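Hypothetical ntf2-like protein (Bacteroides fragilis, PDB 3SBU) is of unknown function but belongs to the NTF2-like superfamily, whose cone-shaped alpha+beta folds often enclose a ligand pocket or an active site. Local coordinates at residues Pro64-Gly68 against Ala140-Arg144; Glu152-Phe157 against Ser249-Leu253; Ile146-Glu150 against Asp221-Ser225. All coordinates share one frame. Residues are numbered along the deposited sequence.

Contact 1: residues Pro64-Gly68 against Ala140-Arg144; sequences PYYNG and AINLR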
ATOM      1  N   PRO A  64     -29.413 -17.573  27.720  1.00 76.53           N
ATOM      2  CA  PRO A  64     -28.392 -18.307  28.493  1.00 75.49           C
ATOM      3  C   PRO A  64     -27.013 -17.657  28.315  1.00 76.88           C
ATOM      4  O   PRO A  64     -26.582 -17.447  27.183  1.00 73.43           O
ATOM      5  CB  PRO A  64     -28.426 -19.722  27.895  1.00 76.52           C
ATOM      6  CG  PRO A  64     -29.677 -19.791  27.091  1.00 82.44           C
ATOM      7  CD  PRO A  64     -29.980 -18.406  26.644  1.00 78.16           C
ATOM      8  N   TYR A  65     -26.393 -17.232  29.428  1.00 74.42           N
ATOM      9  CA  TYR A  65     -25.073 -16.598  29.500  1.00 72.13           C
ATOM     10  C   TYR A  65     -24.166 -17.475  30.381  1.00 75.36           C
ATOM     11  O   TYR A  65     -24.476 -17.683  31.557  1.00 77.16           O
ATOM     12  CB  TYR A  65     -25.214 -15.169  30.081  1.00 75.67           C
ATOM     13  CG  TYR A  65     -24.080 -14.221  29.742  1.00 75.52           C
ATOM     14  CD1 TYR A  65     -22.897 -14.224  30.478  1.00 76.19           C
ATOM     15  CD2 TYR A  65     -24.212 -13.281  28.723  1.00 75.29           C
ATOM     16  CE1 TYR A  65     -21.856 -13.342  30.180  1.00 76.19           C
ATOM     17  CE2 TYR A  65     -23.187 -12.380  28.428  1.00 74.33           C
ATOM     18  CZ  TYR A  65     -21.999 -12.431  29.142  1.00 81.45           C
ATOM     19  OH  TYR A  65     -20.979 -11.554  28.835  1.00 78.61           O
ATOM     20  N   TYR A  66     -23.069 -17.996  29.840  1.00 68.14           N
ATOM     21  CA  TYR A  66     -22.238 -18.865  30.660  1.00 66.58           C
ATOM     22  C   TYR A  66     -20.896 -18.209  30.966  1.00 66.24           C
ATOM     23  O   TYR A  66     -20.172 -17.823  30.051  1.00 63.14           O
ATOM     24  CB  TYR A  66     -22.057 -20.236  29.981  1.00 66.64           C
ATOM     25  CG  TYR A  66     -23.363 -20.931  29.663  1.00 70.83           C
ATOM     26  CD1 TYR A  66     -23.993 -21.739  30.606  1.00 75.74           C
ATOM     27  CD2 TYR A  66     -23.972 -20.779  28.418  1.00 71.38           C
ATOM     28  CE1 TYR A  66     -25.208 -22.371  30.319  1.00 78.68           C
ATOM     29  CE2 TYR A  66     -25.177 -21.407  28.118  1.00 74.05           C
ATOM     30  CZ  TYR A  66     -25.791 -22.205  29.068  1.00 84.11           C
ATOM     31  OH  TYR A  66     -26.981 -22.813  28.763  1.00 85.86           O
ATOM     32  N   ASN A  67     -20.630 -17.981  32.266  1.00 62.60           N
ATOM     33  CA  ASN A  67     -19.367 -17.454  32.776  1.00 60.87           C
ATOM     34  C   ASN A  67     -18.543 -18.664  33.142  1.00 64.41           C
ATOM     35  O   ASN A  67     -18.417 -19.018  34.308  1.00 63.92           O
ATOM     36  CB  ASN A  67     -19.587 -16.490  33.952  1.00 60.45           C
ATOM     37  CG  ASN A  67     -20.245 -15.209  33.522  1.00 80.30           C
ATOM     38  OD1 ASN A  67     -19.683 -14.426  32.750  1.00 72.00           O
ATOM     39  ND2 ASN A  67     -21.468 -14.979  33.986  1.00 76.38           N
ATOM     40  N   GLY A  68     -18.026 -19.332  32.119  1.00 62.04           N
ATOM     41  CA  GLY A  68     -17.339 -20.597  32.323  1.00 62.79           C
ATOM     42  C   GLY A  68     -18.405 -21.635  32.644  1.00 72.19           C
ATOM     43  O   GLY A  68     -19.432 -21.700  31.955  1.00 72.92           O
ATOM     44  N   ALA A 140     -27.021 -17.979  22.745  1.00 68.88           N
ATOM     45  CA  ALA A 140     -26.224 -17.994  23.975  1.00 68.40           C
ATOM     46  C   ALA A 140     -24.949 -17.177  23.830  1.00 69.24           C
ATOM     47  O   ALA A 140     -24.488 -16.917  22.715  1.00 68.23           O
ATOM     48  CB  ALA A 140     -25.853 -19.436  24.349  1.00 68.56           C
ATOM     49  N   ILE A 141     -24.374 -16.800  24.958  1.00 63.91           N
ATOM     50  CA  ILE A 141     -23.086 -16.119  25.033  1.00 60.94           C
ATOM     51  C   ILE A 141     -22.285 -16.872  26.063  1.00 61.64           C
ATOM     52  O   ILE A 141     -22.828 -17.184  27.113  1.00 62.77           O
ATOM     53  CB  ILE A 141     -23.176 -14.587  25.357  1.00 65.15           C
ATOM     54  CG1 ILE A 141     -23.897 -13.808  24.230  1.00 65.86           C
ATOM     55  CG2 ILE A 141     -21.766 -13.986  25.609  1.00 63.62           C
ATOM     56  CD1 ILE A 141     -24.275 -12.369  24.592  1.00 68.39           C
ATOM     57  N   ASN A 142     -21.026 -17.198  25.785  1.00 55.40           N
ATOM     58  CA  ASN A 142     -20.219 -17.818  26.845  1.00 55.14           C
ATOM     59  C   ASN A 142     -18.850 -17.146  26.909  1.00 54.59           C
ATOM     60  O   ASN A 142     -18.456 -16.465  25.971  1.00 51.22           O
ATOM     61  CB  ASN A 142     -20.119 -19.357  26.715  1.00 57.03           C
ATOM     62  CG  ASN A 142     -19.265 -19.918  25.593  1.00 68.90           C
ATOM     63  OD1 ASN A 142     -18.464 -19.241  24.950  1.00 62.08           O
ATOM     64  ND2 ASN A 142     -19.407 -21.201  25.349  1.00 64.27           N
ATOM     65  N   LEU A 143     -18.167 -17.294  28.033  1.00 53.31           N
ATOM     66  CA  LEU A 143     -16.810 -16.796  28.256  1.00 52.83           C
ATOM     67  C   LEU A 143     -15.965 -17.935  28.691  1.00 55.18           C
ATOM     68  O   LEU A 143     -16.313 -18.659  29.626  1.00 54.26           O
ATOM     69  CB  LEU A 143     -16.717 -15.660  29.286  1.00 54.84           C
ATOM     70  CG  LEU A 143     -16.974 -14.292  28.732  1.00 61.35           C
ATOM     71  CD1 LEU A 143     -18.434 -13.925  28.906  1.00 65.04           C
ATOM     72  CD2 LEU A 143     -16.118 -13.278  29.407  1.00 63.82           C
ATOM     73  N   ARG A 144     -14.862 -18.114  27.990  1.00 50.30           N
ATOM     74  CA  ARG A 144     -13.942 -19.203  28.248  1.00 48.77           C
ATOM     75  C   ARG A 144     -12.510 -18.707  28.199  1.00 48.76           C
ATOM     76  O   ARG A 144     -12.189 -17.768  27.461  1.00 46.19           O
ATOM     77  CB  ARG A 144     -14.167 -20.312  27.193  1.00 49.27           C
ATOM     78  CG  ARG A 144     -15.356 -21.228  27.499  1.00 55.15           C
ATOM     79  CD  ARG A 144     -15.594 -22.105  26.292  1.00 71.78           C
ATOM     80  NE  ARG A 144     -16.815 -22.902  26.404  1.00 83.39           N
ATOM     81  CZ  ARG A 144     -17.288 -23.677  25.434  1.00 93.26           C
ATOM     82  NH1 ARG A 144     -16.655 -23.757  24.272  1.00 74.10           N
ATOM     83  NH2 ARG A 144     -18.405 -24.368  25.615  1.00 87.41           N
TER
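Strand 65-67 lies alongside the end of strand 136-143 as the one parallel pair in an otherwise antiparallel sheet of this NTF2-like protein. The short segments run 6° from parallel with axes 4.7 Å apart, and Y65, Y66 and N67 stand beside I141, N142 and L143. I141 spends both its backbone groups on the first strand, its N donating to P64 O at 3.2 Å and its O accepting from Y66 N at 2.9 Å. Y66 O accepts from L143 N, also at 2.9 Å, and L143 O takes a weak bond from G68 N at 3.1 Å. The backbone of Y65 instead bonds to S72, and that of A140 to Y128, extending the sheet on both flanks. P64, lacking an amide hydrogen, serves purely as acceptor. CA-H...O contacts, such as N142 CA to Y66 O at 3.2 Å, fill the seam. Y66 and N142 project to one face, Y65, N67, I141 and L143 to the opposite one. On the former, N142 ND2 is satisfied by a bound glycerol, probably from the crystallisation liquor, and weakly by Y128 OH. G68, with a positive phi of 73° that favours glycine, ends the pairing. Beta-branched I141 and branched L143 form an apolar patch with the Y65 ring on the face that also carries N67. The t rotamer of Y65 lays its ring across to the partner strand, bringing CE2 to 3.5 Å from I141 CG2 and CE1 to 3.7 Å from L143 CD1.

Contact 2: residues Glu152-Phe157 against Ser249-Leu253; sequences EDFVEF and SGWEL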
ATOM      1  N   GLU A 152       4.612 -21.721  22.109  1.00 48.34           N
ATOM      2  CA  GLU A 152       4.204 -20.316  22.212  1.00 45.71           C
ATOM      3  C   GLU A 152       2.738 -20.148  21.754  1.00 46.13           C
ATOM      4  O   GLU A 152       2.365 -20.661  20.712  1.00 44.30           O
ATOM      5  CB  GLU A 152       5.137 -19.436  21.382  1.00 46.38           C
ATOM      6  CG  GLU A 152       5.018 -17.945  21.636  1.00 48.82           C
ATOM      7  CD  GLU A 152       5.998 -17.152  20.791  1.00 58.41           C
ATOM      8  OE1 GLU A 152       5.752 -17.009  19.574  1.00 51.94           O
ATOM      9  OE2 GLU A 152       7.044 -16.726  21.329  1.00 55.62           O
ATOM     10  N   ASP A 153       1.913 -19.488  22.569  1.00 42.62           N
ATOM     11  CA  ASP A 153       0.499 -19.256  22.265  1.00 42.16           C
ATOM     12  C   ASP A 153       0.382 -18.166  21.198  1.00 42.14           C
ATOM     13  O   ASP A 153       1.012 -17.116  21.370  1.00 40.49           O
ATOM     14  CB  ASP A 153      -0.254 -18.860  23.555  1.00 45.44           C
ATOM     15  CG  ASP A 153      -1.710 -18.476  23.317  1.00 56.72           C
ATOM     16  OD1 ASP A 153      -2.526 -19.376  23.017  1.00 57.74           O
ATOM     17  OD2 ASP A 153      -2.025 -17.287  23.422  1.00 61.98           O
ATOM     18  N   PHE A 154      -0.441 -18.390  20.122  1.00 39.04           N
ATOM     19  CA  PHE A 154      -0.579 -17.405  19.037  1.00 37.41           C
ATOM     20  C   PHE A 154      -1.118 -16.059  19.557  1.00 40.29           C
ATOM     21  O   PHE A 154      -0.560 -15.017  19.226  1.00 39.48           O
ATOM     22  CB  PHE A 154      -1.451 -17.891  17.837  1.00 38.15           C
ATOM     23  CG  PHE A 154      -1.585 -16.786  16.785  1.00 38.49           C
ATOM     24  CD1 PHE A 154      -0.533 -16.498  15.905  1.00 40.04           C
ATOM     25  CD2 PHE A 154      -2.717 -15.977  16.737  1.00 39.88           C
ATOM     26  CE1 PHE A 154      -0.623 -15.451  14.973  1.00 40.40           C
ATOM     27  CE2 PHE A 154      -2.798 -14.907  15.804  1.00 42.81           C
ATOM     28  CZ  PHE A 154      -1.756 -14.663  14.925  1.00 40.14           C
ATOM     29  N   VAL A 155      -2.164 -16.103  20.403  1.00 39.32           N
ATOM     30  CA  VAL A 155      -2.882 -14.936  20.927  1.00 40.70           C
ATOM     31  C   VAL A 155      -1.951 -14.038  21.723  1.00 48.56           C
ATOM     32  O   VAL A 155      -1.930 -12.813  21.513  1.00 49.83           O
ATOM     33  CB  VAL A 155      -4.114 -15.377  21.759  1.00 44.93           C
ATOM     34  CG1 VAL A 155      -4.770 -14.185  22.471  1.00 45.72           C
ATOM     35  CG2 VAL A 155      -5.132 -16.103  20.870  1.00 43.79           C
ATOM     36  N   GLU A 156      -1.159 -14.656  22.603  1.00 45.51           N
ATOM     37  CA  GLU A 156      -0.240 -13.928  23.452  1.00 46.71           C
ATOM     38  C   GLU A 156       0.886 -13.399  22.609  1.00 48.73           C
ATOM     39  O   GLU A 156       1.262 -12.256  22.809  1.00 47.56           O
ATOM     40  CB  GLU A 156       0.259 -14.785  24.627  1.00 49.16           C
ATOM     41  CG  GLU A 156      -0.906 -15.299  25.474  1.00 67.84           C
ATOM     42  CD  GLU A 156      -0.868 -15.003  26.962  1.00 95.32           C
ATOM     43  OE1 GLU A 156      -1.264 -13.884  27.364  1.00106.96           O
ATOM     44  OE2 GLU A 156      -0.493 -15.918  27.729  1.00 72.26           O
ATOM     45  N   PHE A 157       1.394 -14.176  21.631  1.00 44.60           N
ATOM     46  CA  PHE A 157       2.430 -13.687  20.722  1.00 42.74           C
ATOM     47  C   PHE A 157       1.889 -12.457  19.947  1.00 44.16           C
ATOM     48  O   PHE A 157       2.604 -11.460  19.796  1.00 44.22           O
ATOM     49  CB  PHE A 157       2.873 -14.804  19.737  1.00 42.17           C
ATOM     50  CG  PHE A 157       3.274 -14.291  18.367  1.00 41.35           C
ATOM     51  CD1 PHE A 157       4.563 -13.834  18.135  1.00 43.20           C
ATOM     52  CD2 PHE A 157       2.344 -14.219  17.325  1.00 39.72           C
ATOM     53  CE1 PHE A 157       4.932 -13.329  16.889  1.00 42.92           C
ATOM     54  CE2 PHE A 157       2.705 -13.681  16.082  1.00 40.83           C
ATOM     55  CZ  PHE A 157       4.006 -13.270  15.865  1.00 39.79           C
ATOM     56  N   SER A 249      11.721 -21.296  17.562  1.00 56.84           N
ATOM     57  CA  SER A 249      11.958 -19.986  18.173  1.00 57.01           C
ATOM     58  C   SER A 249      10.651 -19.197  18.462  1.00 59.26           C
ATOM     59  O   SER A 249      10.708 -18.154  19.125  1.00 61.10           O
ATOM     60  CB  SER A 249      12.870 -19.152  17.275  1.00 59.56           C
ATOM     61  OG  SER A 249      12.520 -19.276  15.908  1.00 67.54           O
ATOM     62  N   GLY A 250       9.512 -19.691  17.980  1.00 50.77           N
ATOM     63  CA  GLY A 250       8.222 -19.033  18.170  1.00 47.82           C
ATOM     64  C   GLY A 250       7.575 -18.639  16.855  1.00 45.68           C
ATOM     65  O   GLY A 250       8.107 -18.947  15.782  1.00 42.57           O
ATOM     66  N   TRP A 251       6.425 -17.949  16.935  1.00 40.10           N
ATOM     67  CA  TRP A 251       5.654 -17.502  15.772  1.00 38.20           C
ATOM     68  C   TRP A 251       6.365 -16.457  14.962  1.00 42.57           C
ATOM     69  O   TRP A 251       7.060 -15.612  15.509  1.00 44.12           O
ATOM     70  CB  TRP A 251       4.299 -16.924  16.209  1.00 36.24           C
ATOM     71  CG  TRP A 251       3.359 -17.943  16.738  1.00 36.65           C
ATOM     72  CD1 TRP A 251       3.141 -18.257  18.047  1.00 40.04           C
ATOM     73  CD2 TRP A 251       2.556 -18.836  15.963  1.00 35.82           C
ATOM     74  NE1 TRP A 251       2.226 -19.272  18.140  1.00 39.47           N
ATOM     75  CE2 TRP A 251       1.872 -19.672  16.873  1.00 39.51           C
ATOM     76  CE3 TRP A 251       2.330 -18.998  14.579  1.00 36.20           C
ATOM     77  CZ2 TRP A 251       0.963 -20.634  16.456  1.00 37.00           C
ATOM     78  CZ3 TRP A 251       1.467 -19.996  14.168  1.00 36.75           C
ATOM     79  CH2 TRP A 251       0.798 -20.799  15.105  1.00 36.96           C
ATOM     80  N   GLU A 252       6.168 -16.494  13.657  1.00 40.10           N
ATOM     81  CA  GLU A 252       6.719 -15.460  12.803  1.00 40.95           C
ATOM     82  C   GLU A 252       5.828 -15.228  11.612  1.00 42.77           C
ATOM     83  O   GLU A 252       5.238 -16.164  11.068  1.00 42.35           O
ATOM     84  CB  GLU A 252       8.175 -15.726  12.366  1.00 43.52           C
ATOM     85  CG  GLU A 252       8.407 -16.904  11.434  1.00 55.26           C
ATOM     86  CD  GLU A 252       9.740 -16.925  10.710  1.00 72.77           C
ATOM     87  OE1 GLU A 252      10.678 -16.207  11.127  1.00 75.68           O
ATOM     88  OE2 GLU A 252       9.855 -17.699   9.734  1.00 70.37           O
ATOM     89  N   LEU A 253       5.753 -13.970  11.203  1.00 38.14           N
ATOM     90  CA  LEU A 253       5.030 -13.578  10.011  1.00 36.64           C
ATOM     91  C   LEU A 253       5.901 -13.952   8.806  1.00 40.19           C
ATOM     92  O   LEU A 253       7.085 -13.618   8.804  1.00 37.97           O
ATOM     93  CB  LEU A 253       4.749 -12.063  10.058  1.00 36.15           C
ATOM     94  CG  LEU A 253       4.073 -11.493   8.797  1.00 38.26           C
ATOM     95  CD1 LEU A 253       2.615 -11.969   8.685  1.00 35.81           C
ATOM     96  CD2 LEU A 253       4.179  -9.977   8.777  1.00 38.46           C
TER
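An aromatic cluster of F154, F157 and W251 joins the N-terminal turn of helix 154-163 to the loop that leads into strand 252-253. Two hydrogen bonds fix the tryptophan: W251 N gives to E152 OE1 at 2.9 Å, and the indole W251 NE1 to E152 O, also at 2.9 Å. E152 OE2 forms a salt bridge with R171 NH2, and R171 NH1 bonds W251 O, so the arginine serves both. D153 is the helix N-cap, its OD2 accepting from E156 N at 2.9 Å. At G250, phi/psi 119/-176 would jam a CB against the preceding carbonyl O, which by itself calls for glycine; a CB would also clash with E152 OE1. Among the rings, F154 turns its edge to the six-membered ring of W251, T-shaped, centroids 5.3 Å apart and planes at 83°, while F157 meets the indole obliquely. Tryptophan suits this buried place, offering a face while NE1 stays bonded. In a CH-pi contact, W251 CB sits 3.4 Å above the centroid of the F157 ring, 4° off its normal.

Contact 3: residues Ile146-Glu150 against Asp221-Ser225; sequences IEENE and DDNAS
Here the loop between strand 136-143 and helix 154-163 meets a beta turn in the loop between strands 212-215 and 226-230, at the surface, held by one asparagine. Residues 146-149 are extended, with phi/psi -69/141 at I146, -77/138 at E147, -127/159 at E148 and -141/-167 at N149; E150 then bends to -69/-29. Facing them, D221 to A224 form a type I turn, with D222 at -75/-8, N223 at -92/-9 and A224 N bonded to D221 O at 3.1 Å. It is also an Asx turn: D221 (chi1 t, chi2 10°) accepts N223 N on OD1 at 2.8 Å. The nearest CA atoms are those of E147 and D222, 6.7 Å apart. The CA-to-CB bond of N149 points toward the turn, and chi1 p (55°) with chi2 69° brings ND2 to D222, itself chi1 p (59°), chi2 -70°. N149 ND2 donates to D222 OD2 at 2.8 Å and, weakly, to D222 O at 2.8 Å; N149 OD1 is taken by N151 N. N223 (chi1 m, chi2 -52°) brings OD1 to 3.2 Å from N149 ND2, at too poor an angle for a bond. E147 CB comes 3.9 Å from D222 OD1, while chi1 -141° and chi2 p lead its carboxylate away. E150 is chi1 p, chi2 m. Asparagine fits because its neutral amide can donate to the carboxylate and carbonyl of D222 at once, where an acidic residue would repel it.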
ATOM      1  N   ILE A 146      -8.568 -18.744  27.015  1.00 49.63           N
ATOM      2  CA  ILE A 146      -7.923 -19.212  25.780  1.00 48.96           C
ATOM      3  C   ILE A 146      -7.212 -20.537  26.104  1.00 55.15           C
ATOM      4  O   ILE A 146      -6.628 -20.677  27.180  1.00 53.62           O
ATOM      5  CB  ILE A 146      -6.945 -18.183  25.122  1.00 50.90           C
ATOM      6  CG1 ILE A 146      -5.774 -17.805  26.092  1.00 52.91           C
ATOM      7  CG2 ILE A 146      -7.682 -16.958  24.556  1.00 50.13           C
ATOM      8  CD1 ILE A 146      -4.521 -16.969  25.469  1.00 57.14           C
ATOM      9  N   GLU A 147      -7.257 -21.500  25.180  1.00 57.06           N
ATOM     10  CA  GLU A 147      -6.548 -22.762  25.411  1.00 59.74           C
ATOM     11  C   GLU A 147      -5.032 -22.591  25.170  1.00 62.93           C
ATOM     12  O   GLU A 147      -4.601 -21.888  24.255  1.00 61.16           O
ATOM     13  CB  GLU A 147      -7.131 -23.914  24.574  1.00 61.63           C
ATOM     14  CG  GLU A 147      -7.162 -25.227  25.357  1.00 78.99           C
ATOM     15  CD  GLU A 147      -7.793 -25.217  26.746  1.00 95.31           C
ATOM     16  OE1 GLU A 147      -8.979 -24.824  26.863  1.00 75.97           O
ATOM     17  OE2 GLU A 147      -7.104 -25.616  27.714  1.00 82.66           O
ATOM     18  N   GLU A 148      -4.241 -23.179  26.033  1.00 60.75           N
ATOM     19  CA  GLU A 148      -2.798 -23.062  25.919  1.00 60.70           C
ATOM     20  C   GLU A 148      -2.134 -24.445  25.929  1.00 66.13           C
ATOM     21  O   GLU A 148      -2.742 -25.420  26.373  1.00 67.73           O
ATOM     22  CB  GLU A 148      -2.249 -22.149  27.033  1.00 62.28           C
ATOM     23  CG  GLU A 148      -2.292 -20.695  26.584  1.00 70.62           C
ATOM     24  CD  GLU A 148      -1.895 -19.588  27.540  1.00 84.81           C
ATOM     25  OE1 GLU A 148      -1.721 -19.857  28.749  1.00 66.57           O
ATOM     26  OE2 GLU A 148      -1.779 -18.433  27.072  1.00 82.58           O
ATOM     27  N   ASN A 149      -0.904 -24.526  25.410  1.00 62.02           N
ATOM     28  CA  ASN A 149      -0.111 -25.756  25.356  1.00 62.71           C
ATOM     29  C   ASN A 149       1.371 -25.429  25.661  1.00 66.57           C
ATOM     30  O   ASN A 149       1.680 -24.337  26.156  1.00 65.83           O
ATOM     31  CB  ASN A 149      -0.304 -26.492  23.995  1.00 61.75           C
ATOM     32  CG  ASN A 149      -0.020 -25.652  22.776  1.00 88.54           C
ATOM     33  OD1 ASN A 149       1.113 -25.286  22.492  1.00 81.68           O
ATOM     34  ND2 ASN A 149      -1.044 -25.341  22.010  1.00 87.77           N
ATOM     35  N   GLU A 150       2.275 -26.386  25.390  1.00 63.98           N
ATOM     36  CA  GLU A 150       3.719 -26.297  25.644  1.00 64.54           C
ATOM     37  C   GLU A 150       4.426 -25.270  24.720  1.00 64.54           C
ATOM     38  O   GLU A 150       5.418 -24.666  25.123  1.00 64.94           O
ATOM     39  CB  GLU A 150       4.383 -27.699  25.528  1.00 68.14           C
ATOM     40  CG  GLU A 150       4.038 -28.515  24.277  1.00 81.88           C
ATOM     41  CD  GLU A 150       2.676 -29.196  24.205  1.00106.37           C
ATOM     42  OE1 GLU A 150       2.076 -29.470  25.271  1.00108.11           O
ATOM     43  OE2 GLU A 150       2.214 -29.467  23.072  1.00 91.65           O
ATOM     44  N   ASP A 221      -7.330 -25.005  15.962  1.00 46.76           N
ATOM     45  CA  ASP A 221      -6.595 -25.938  16.827  1.00 46.48           C
ATOM     46  C   ASP A 221      -5.421 -25.195  17.452  1.00 50.05           C
ATOM     47  O   ASP A 221      -4.640 -24.583  16.725  1.00 47.25           O
ATOM     48  CB  ASP A 221      -6.162 -27.150  15.982  1.00 48.89           C
ATOM     49  CG  ASP A 221      -5.165 -28.152  16.565  1.00 70.27           C
ATOM     50  OD1 ASP A 221      -4.869 -28.069  17.781  1.00 70.50           O
ATOM     51  OD2 ASP A 221      -4.663 -29.012  15.791  1.00 83.72           O
ATOM     52  N   ASP A 222      -5.266 -25.237  18.801  1.00 48.69           N
ATOM     53  CA  ASP A 222      -4.161 -24.482  19.411  1.00 48.65           C
ATOM     54  C   ASP A 222      -2.816 -25.171  19.186  1.00 49.24           C
ATOM     55  O   ASP A 222      -1.799 -24.538  19.399  1.00 51.02           O
ATOM     56  CB  ASP A 222      -4.394 -24.139  20.898  1.00 53.54           C
ATOM     57  CG  ASP A 222      -4.593 -25.343  21.776  1.00 71.05           C
ATOM     58  OD1 ASP A 222      -5.658 -26.001  21.650  1.00 75.98           O
ATOM     59  OD2 ASP A 222      -3.715 -25.601  22.624  1.00 76.14           O
ATOM     60  N   ASN A 223      -2.788 -26.385  18.641  1.00 44.43           N
ATOM     61  CA  ASN A 223      -1.517 -27.006  18.271  1.00 43.79           C
ATOM     62  C   ASN A 223      -1.134 -26.697  16.792  1.00 42.32           C
ATOM     63  O   ASN A 223      -0.017 -27.009  16.379  1.00 40.23           O
ATOM     64  CB  ASN A 223      -1.567 -28.511  18.507  1.00 50.05           C
ATOM     65  CG  ASN A 223      -1.851 -28.861  19.945  1.00 88.26           C
ATOM     66  OD1 ASN A 223      -1.174 -28.385  20.881  1.00 81.74           O
ATOM     67  ND2 ASN A 223      -2.902 -29.654  20.149  1.00 82.28           N
ATOM     68  N   ALA A 224      -2.050 -26.094  16.003  1.00 37.63           N
ATOM     69  CA  ALA A 224      -1.782 -25.749  14.576  1.00 36.44           C
ATOM     70  C   ALA A 224      -0.468 -24.951  14.455  1.00 37.60           C
ATOM     71  O   ALA A 224      -0.249 -24.046  15.249  1.00 35.43           O
ATOM     72  CB  ALA A 224      -2.943 -24.934  14.009  1.00 35.66           C
ATOM     73  N   SER A 225       0.404 -25.293  13.507  1.00 33.82           N
ATOM     74  CA  SER A 225       1.683 -24.595  13.323  1.00 32.47           C
ATOM     75  C   SER A 225       1.566 -23.383  12.357  1.00 37.74           C
ATOM     76  O   SER A 225       2.543 -22.666  12.149  1.00 38.50           O
ATOM     77  CB  SER A 225       2.767 -25.567  12.861  1.00 33.44           C
ATOM     78  OG  SER A 225       2.483 -26.055  11.567  1.00 43.14           O
TER

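From the N terminus, contact 1 opens at 64-68 and closes with 140-144, a 71-residue excursion, before either of the others begins. One residue later 146-150 opens contact 3, and after one more 152-157 opens contact 2. The partners return in the same order, 221-225 and then 249-253, so contacts 2 and 3 cross rather than nest. Their centres are 10 Å apart and they touch, W251 CH2 lying 3.4 Å from A224 O, whereas the centres of contacts 1 and 2 are 27 Å apart. Contact 1 joins two strands within the mixed sheet; contacts 2 and 3 tie the chain after strand 136-143 to loops leading into strands 226-230 and 252-253 of the antiparallel sheet.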